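Local coordinates for protein malate dehydrogenase (Entamoeba histolytica, PDB 3I0P) that probably catalyses the NAD-dependent interconversion of malate and oxaloacetate, as a member of the malate/L-lactate dehydrogenase family of oxidoreductases, at residues V85-G91 / V116-T122; K7-T13 / V361-F365. The contacts are given in a common frame with arbitrary orientation. Residues are numbered along the deposited sequence.

Contact 1: residues V85-G91 / V116-T122; sequences VLDGNNG and VVVRNST
Strands 85-87 and 116-119 run parallel, axes 4.7 Å apart and inclined 27°, with Val85 opposite Val117, Leu86 opposite Val118 and Asp87 opposite Arg119. Leu86 N reaches Val117 O at 2.8 Å and Leu86 O takes Arg119 N at 2.9 Å. Gly88 N to Arg119 O (2.6 Å) continues the pairing. Gly88-Gly91 folds into a type I' turn closed by Gly91 N to Gly88 O (2.9 Å), with Asn89 and Asn90 at positive phi. Asn120 (phi/psi 55/51) turns segment 116-122 at a corner beside this turn, forming a G1 bulge with Ser121 opposite strand 282-290. A CB on Gly88 would clash with Asn120 O (2.5 Å) in this conformation.

Val85 CG2 meets Val117 CG2 at 3.8 Å on one face, where Phe294 of the second subunit packs on both. On the other, Leu86 (m, t) sends CD1 to Val116 CG1 (3.6 Å) and Val118 CG2 (4.1 Å), beside helix 93-111 of the beta-alpha-beta crossover. Arg119 NE lies 4.2 Å from Asp87 OD1, beyond a salt bridge, and NH1 hydrogen-bonds to Ser262 O.

Polar contacts tie the turn to residues 120-122. Asn120, chi1 t, gives ND2 to Asp87 OD1 (2.9 Å), while its backbone O accepts Asn90 N (3.0 Å). Thr122 OG1 donates to Gly91 O at a very short 2.5 Å. A water bridges Asn90 ND2 (3.1 Å), Asn120 OD1 (2.8 Å) and Ser121 O (3.0 Å); Asn90 ND2 also hydrogen-bonds to Met67 O. Backbone hydrogen bonds join the strands and aliphatic side chains pack on their faces; past them, side-chain amides, a hydroxyl and a water take over.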
loop_
_atom_site.group_PDB
_atom_site.type_symbol
_atom_site.label_atom_id
_atom_site.label_comp_id
_atom_site.label_asym_id
_atom_site.label_seq_id
_atom_site.Cartn_x
_atom_site.Cartn_y
_atom_site.Cartn_z
ATOM N N VAL A 85 13.266 11.142 14.268
ATOM C CA VAL A 85 12.641 10.218 15.218
ATOM C C VAL A 85 12.116 11.019 16.397
ATOM O O VAL A 85 12.834 11.836 16.970
ATOM C CB VAL A 85 13.620 9.139 15.752
ATOM C CG1 VAL A 85 12.946 8.279 16.838
ATOM C CG2 VAL A 85 14.140 8.272 14.625
ATOM N N LEU A 86 10.860 10.778 16.752
ATOM C CA LEU A 86 10.254 11.428 17.896
ATOM C C LEU A 86 9.858 10.411 18.958
ATOM O O LEU A 86 9.372 9.323 18.645
ATOM C CB LEU A 86 9.033 12.246 17.481
ATOM C CG LEU A 86 9.148 13.370 16.440
ATOM C CD1 LEU A 86 7.754 13.826 16.020
ATOM C CD2 LEU A 86 9.967 14.553 16.944
ATOM N N ASP A 87 10.096 10.777 20.215
ATOM C CA ASP A 87 9.545 10.070 21.356
ATOM C C ASP A 87 8.273 10.813 21.735
ATOM O O ASP A 87 8.308 12.013 22.021
ATOM C CB ASP A 87 10.548 10.099 22.501
ATOM C CG ASP A 87 10.076 9.342 23.728
ATOM O OD1 ASP A 87 9.063 8.619 23.666
ATOM O OD2 ASP A 87 10.739 9.479 24.784
ATOM N N GLY A 88 7.149 10.104 21.719
ATOM C CA GLY A 88 5.839 10.720 21.935
ATOM C C GLY A 88 5.538 11.130 23.362
ATOM O O GLY A 88 4.550 11.835 23.616
ATOM N N ASN A 89 6.384 10.678 24.291
ATOM C CA ASN A 89 6.282 11.022 25.714
ATOM C C ASN A 89 4.923 10.677 26.293
ATOM O O ASN A 89 4.442 11.334 27.221
ATOM C CB ASN A 89 6.608 12.502 25.936
ATOM C CG ASN A 89 8.067 12.805 25.733
ATOM O OD1 ASN A 89 8.931 12.049 26.175
ATOM N ND2 ASN A 89 8.359 13.910 25.059
ATOM N N ASN A 90 4.312 9.641 25.715
ATOM C CA ASN A 90 2.986 9.141 26.108
ATOM C C ASN A 90 1.869 10.181 25.904
ATOM O O ASN A 90 0.819 10.120 26.546
ATOM C CB ASN A 90 3.008 8.545 27.539
ATOM C CG ASN A 90 1.669 7.926 27.953
ATOM O OD1 ASN A 90 1.173 8.190 29.040
ATOM N ND2 ASN A 90 1.086 7.115 27.091
ATOM N N GLY A 91 2.092 11.120 24.985
ATOM C CA GLY A 91 1.067 12.112 24.648
ATOM C C GLY A 91 -0.029 11.589 23.727
ATOM O O GLY A 91 -0.086 10.395 23.409
ATOM N N VAL A 116 8.999 11.467 9.196
ATOM C CA VAL A 116 9.106 11.548 10.633
ATOM C C VAL A 116 8.443 10.330 11.208
ATOM O O VAL A 116 7.326 9.993 10.811
ATOM C CB VAL A 116 8.471 12.833 11.172
ATOM C CG1 VAL A 116 8.375 12.792 12.676
ATOM C CG2 VAL A 116 9.294 14.034 10.731
ATOM N N VAL A 117 9.139 9.645 12.112
ATOM C CA VAL A 117 8.560 8.485 12.801
ATOM C C VAL A 117 8.393 8.754 14.299
ATOM O O VAL A 117 9.092 9.594 14.870
ATOM C CB VAL A 117 9.352 7.167 12.535
ATOM C CG1 VAL A 117 9.287 6.805 11.059
ATOM C CG2 VAL A 117 10.800 7.286 13.002
ATOM N N VAL A 118 7.454 8.047 14.922
ATOM C CA VAL A 118 7.127 8.280 16.323
ATOM C C VAL A 118 7.093 6.964 17.089
ATOM O O VAL A 118 6.545 5.974 16.595
ATOM C CB VAL A 118 5.747 8.989 16.483
ATOM C CG1 VAL A 118 5.450 9.254 17.938
ATOM C CG2 VAL A 118 5.701 10.296 15.683
ATOM N N ARG A 119 7.702 6.965 18.279
ATOM C CA ARG A 119 7.518 5.901 19.276
ATOM C C ARG A 119 6.856 6.443 20.559
ATOM O O ARG A 119 6.800 7.666 20.771
ATOM C CB ARG A 119 8.854 5.222 19.614
ATOM C CG ARG A 119 9.771 6.027 20.525
ATOM C CD ARG A 119 10.791 5.155 21.281
ATOM N NE ARG A 119 11.822 5.992 21.892
ATOM C CZ ARG A 119 13.024 6.244 21.366
ATOM N NH1 ARG A 119 13.406 5.700 20.211
ATOM N NH2 ARG A 119 13.863 7.042 22.009
ATOM N N ASN A 120 6.366 5.532 21.406
ATOM C CA ASN A 120 5.812 5.886 22.722
ATOM C C ASN A 120 4.707 6.949 22.580
ATOM O O ASN A 120 4.717 7.999 23.229
ATOM C CB ASN A 120 6.952 6.289 23.684
ATOM C CG ASN A 120 6.467 6.702 25.093
ATOM O OD1 ASN A 120 5.516 6.147 25.645
ATOM N ND2 ASN A 120 7.151 7.678 25.675
ATOM N N SER A 121 3.760 6.651 21.694
ATOM C CA SER A 121 2.613 7.507 21.434
ATOM C C SER A 121 1.321 6.747 21.745
ATOM O O SER A 121 1.357 5.597 22.196
ATOM C CB SER A 121 2.621 7.972 19.978
ATOM O OG SER A 121 1.630 8.961 19.737
ATOM N N THR A 122 0.185 7.391 21.506
ATOM C CA THR A 122 -1.107 6.778 21.773
ATOM C C THR A 122 -2.001 6.892 20.541
ATOM O O THR A 122 -1.560 7.395 19.507
ATOM C CB THR A 122 -1.800 7.403 23.013
ATOM O OG1 THR A 122 -1.925 8.822 22.838
ATOM C CG2 THR A 122 -0.999 7.116 24.286
HETATM O O HOH W 1 2.856 6.022 24.801
#

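Contact 2: residues K7-T13 / V361-F365; sequences KNVSIDT and VPLPF
Phe365, the C-terminal residue, lays its ring against Lys7 and Val9 of the N-terminal strand. Its chi1 is p (48°) and chi2 -93°. Lys7 is extended through chi1 to chi3 (all t), which carries CE over one face of the ring; chi4 (p) then turns NZ. CE lies 3.7 Å from Phe365 CG and 4.1 Å from the ring centroid, 27° off the normal, a CH-pi contact made by the aliphatic part of the lysine. Val9, chi1 t, adds CG2 at 3.9 Å from Phe365 CZ. Ile349 of helix 346-359 also touches Lys7, Val9 and Phe365.

The backbone of 7-13 is strand through Val9, passes Ser10 at the N-cap position and enters a helix at Ile11. On that first turn Thr13, chi1 m, points CG2 at Pro364 CD (3.9 Å) and Leu363 CD1 (4.2 Å). Leu363 has an off-rotamer chi1 of -136° with chi2 38°; its CA-to-CB bond lies sideways, yet CD1 still reaches Thr13 CG2. The residues 361-365 are irregular coil, and the backbones stay well apart, Thr13 CA to Leu363 CA being 7.9 Å. With 216 Å² buried, this is a small apolar surface contact made by side chains alone.

The arrangement is a meeting of chain termini: strand 6-9, paired antiparallel with 342-345, and the start of helix 11-24 receive the tail that follows helix 346-359.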
loop_
_atom_site.group_PDB
_atom_site.type_symbol
_atom_site.label_atom_id
_atom_site.label_comp_id
_atom_site.label_asym_id
_atom_site.label_seq_id
_atom_site.Cartn_x
_atom_site.Cartn_y
_atom_site.Cartn_z
ATOM N N LYS A 7 -29.889 12.042 18.107
ATOM C CA LYS A 7 -30.066 13.483 18.358
ATOM C C LYS A 7 -29.051 14.323 17.582
ATOM O O LYS A 7 -27.851 14.050 17.602
ATOM C CB LYS A 7 -29.973 13.791 19.855
ATOM C CG LYS A 7 -30.240 15.244 20.217
ATOM C CD LYS A 7 -30.275 15.413 21.734
ATOM C CE LYS A 7 -30.717 16.819 22.153
ATOM N NZ LYS A 7 -32.157 17.072 21.854
ATOM N N ASN A 8 -29.551 15.353 16.908
ATOM C CA ASN A 8 -28.726 16.203 16.067
ATOM C C ASN A 8 -27.970 17.250 16.868
ATOM O O ASN A 8 -28.562 18.031 17.612
ATOM C CB ASN A 8 -29.575 16.872 14.982
ATOM C CG ASN A 8 -28.738 17.604 13.952
ATOM O OD1 ASN A 8 -28.358 18.766 14.137
ATOM N ND2 ASN A 8 -28.447 16.925 12.855
ATOM N N VAL A 9 -26.652 17.253 16.708
ATOM C CA VAL A 9 -25.793 18.264 17.318
ATOM C C VAL A 9 -24.939 18.885 16.215
ATOM O O VAL A 9 -24.417 18.167 15.353
ATOM C CB VAL A 9 -24.871 17.660 18.412
ATOM C CG1 VAL A 9 -24.205 18.759 19.200
ATOM C CG2 VAL A 9 -25.651 16.749 19.344
ATOM N N SER A 10 -24.806 20.207 16.230
ATOM C CA SER A 10 -24.002 20.896 15.222
ATOM C C SER A 10 -22.517 20.588 15.415
ATOM O O SER A 10 -22.075 20.341 16.545
ATOM C CB SER A 10 -24.235 22.408 15.277
ATOM O OG SER A 10 -23.514 22.999 16.347
ATOM N N ILE A 11 -21.765 20.608 14.313
ATOM C CA ILE A 11 -20.308 20.432 14.337
ATOM C C ILE A 11 -19.630 21.415 15.302
ATOM O O ILE A 11 -18.794 21.012 16.106
ATOM C CB ILE A 11 -19.694 20.548 12.900
ATOM C CG1 ILE A 11 -20.116 19.360 12.000
ATOM C CG2 ILE A 11 -18.186 20.734 12.947
ATOM C CD1 ILE A 11 -19.719 17.961 12.488
ATOM N N ASP A 12 -20.008 22.693 15.226
ATOM C CA ASP A 12 -19.477 23.718 16.124
ATOM C C ASP A 12 -19.663 23.354 17.597
ATOM O O ASP A 12 -18.724 23.484 18.375
ATOM C CB ASP A 12 -20.102 25.091 15.843
ATOM C CG ASP A 12 -19.596 25.729 14.541
ATOM O OD1 ASP A 12 -18.365 25.791 14.302
ATOM O OD2 ASP A 12 -20.448 26.201 13.758
ATOM N N THR A 13 -20.864 22.905 17.975
ATOM C CA THR A 13 -21.136 22.478 19.355
ATOM C C THR A 13 -20.178 21.359 19.773
ATOM O O THR A 13 -19.538 21.451 20.819
ATOM C CB THR A 13 -22.619 22.004 19.567
ATOM O OG1 THR A 13 -23.525 23.058 19.233
ATOM C CG2 THR A 13 -22.876 21.581 21.013
ATOM N N VAL A 361 -19.018 22.156 31.766
ATOM C CA VAL A 361 -18.896 22.619 30.395
ATOM C C VAL A 361 -20.308 22.668 29.821
ATOM O O VAL A 361 -20.935 21.629 29.626
ATOM C CB VAL A 361 -18.004 21.684 29.554
ATOM C CG1 VAL A 361 -17.944 22.152 28.105
ATOM C CG2 VAL A 361 -16.612 21.601 30.145
ATOM N N PRO A 362 -20.813 23.883 29.556
ATOM C CA PRO A 362 -22.212 24.076 29.161
ATOM C C PRO A 362 -22.572 23.381 27.851
ATOM O O PRO A 362 -21.760 23.314 26.928
ATOM C CB PRO A 362 -22.336 25.601 29.009
ATOM C CG PRO A 362 -21.133 26.173 29.719
ATOM C CD PRO A 362 -20.058 25.149 29.535
ATOM N N LEU A 363 -23.793 22.863 27.801
ATOM C CA LEU A 363 -24.330 22.216 26.618
ATOM C C LEU A 363 -25.714 22.803 26.338
ATOM O O LEU A 363 -26.405 23.215 27.270
ATOM C CB LEU A 363 -24.425 20.714 26.862
ATOM C CG LEU A 363 -23.976 19.742 25.773
ATOM C CD1 LEU A 363 -22.734 20.233 25.039
ATOM C CD2 LEU A 363 -23.704 18.404 26.420
ATOM N N PRO A 364 -26.122 22.872 25.058
ATOM C CA PRO A 364 -27.450 23.446 24.797
ATOM C C PRO A 364 -28.616 22.454 24.975
ATOM O O PRO A 364 -29.718 22.701 24.478
ATOM C CB PRO A 364 -27.337 23.926 23.344
ATOM C CG PRO A 364 -26.361 22.963 22.721
ATOM C CD PRO A 364 -25.349 22.679 23.814
ATOM N N PHE A 365 -28.376 21.357 25.689
ATOM C CA PHE A 365 -29.421 20.366 25.985
ATOM C C PHE A 365 -29.110 19.539 27.243
ATOM O O PHE A 365 -28.096 19.735 27.924
ATOM C CB PHE A 365 -29.648 19.446 24.781
ATOM C CG PHE A 365 -28.377 18.895 24.193
ATOM C CD1 PHE A 365 -27.740 19.555 23.142
ATOM C CD2 PHE A 365 -27.814 17.724 24.693
ATOM C CE1 PHE A 365 -26.566 19.053 22.598
ATOM C CE2 PHE A 365 -26.638 17.219 24.156
ATOM C CZ PHE A 365 -26.011 17.888 23.103
ATOM O OXT PHE A 365 -29.880 18.641 27.612
#

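How the contacts relate
Contact 1 and contact 2 lie in separate parts of the subunit, with centres 33 Å apart and nearest atoms about 20 Å apart, so neither touches the other. In sequence they are nested: contact 2 brings the two ends of the chain together, and contact 1 falls within the long span between them. Contact 1 belongs to the seven-stranded mixed sheet; it touches the second subunit, and its Thr122 side chain stays about 10 Å from a bound NAD, not in contact with it. Contact 2 belongs to the peripheral helical region and meets no other chain of the assembly; a glycerol, probably from crystallisation, sits about 3 Å from the Thr13 side chain.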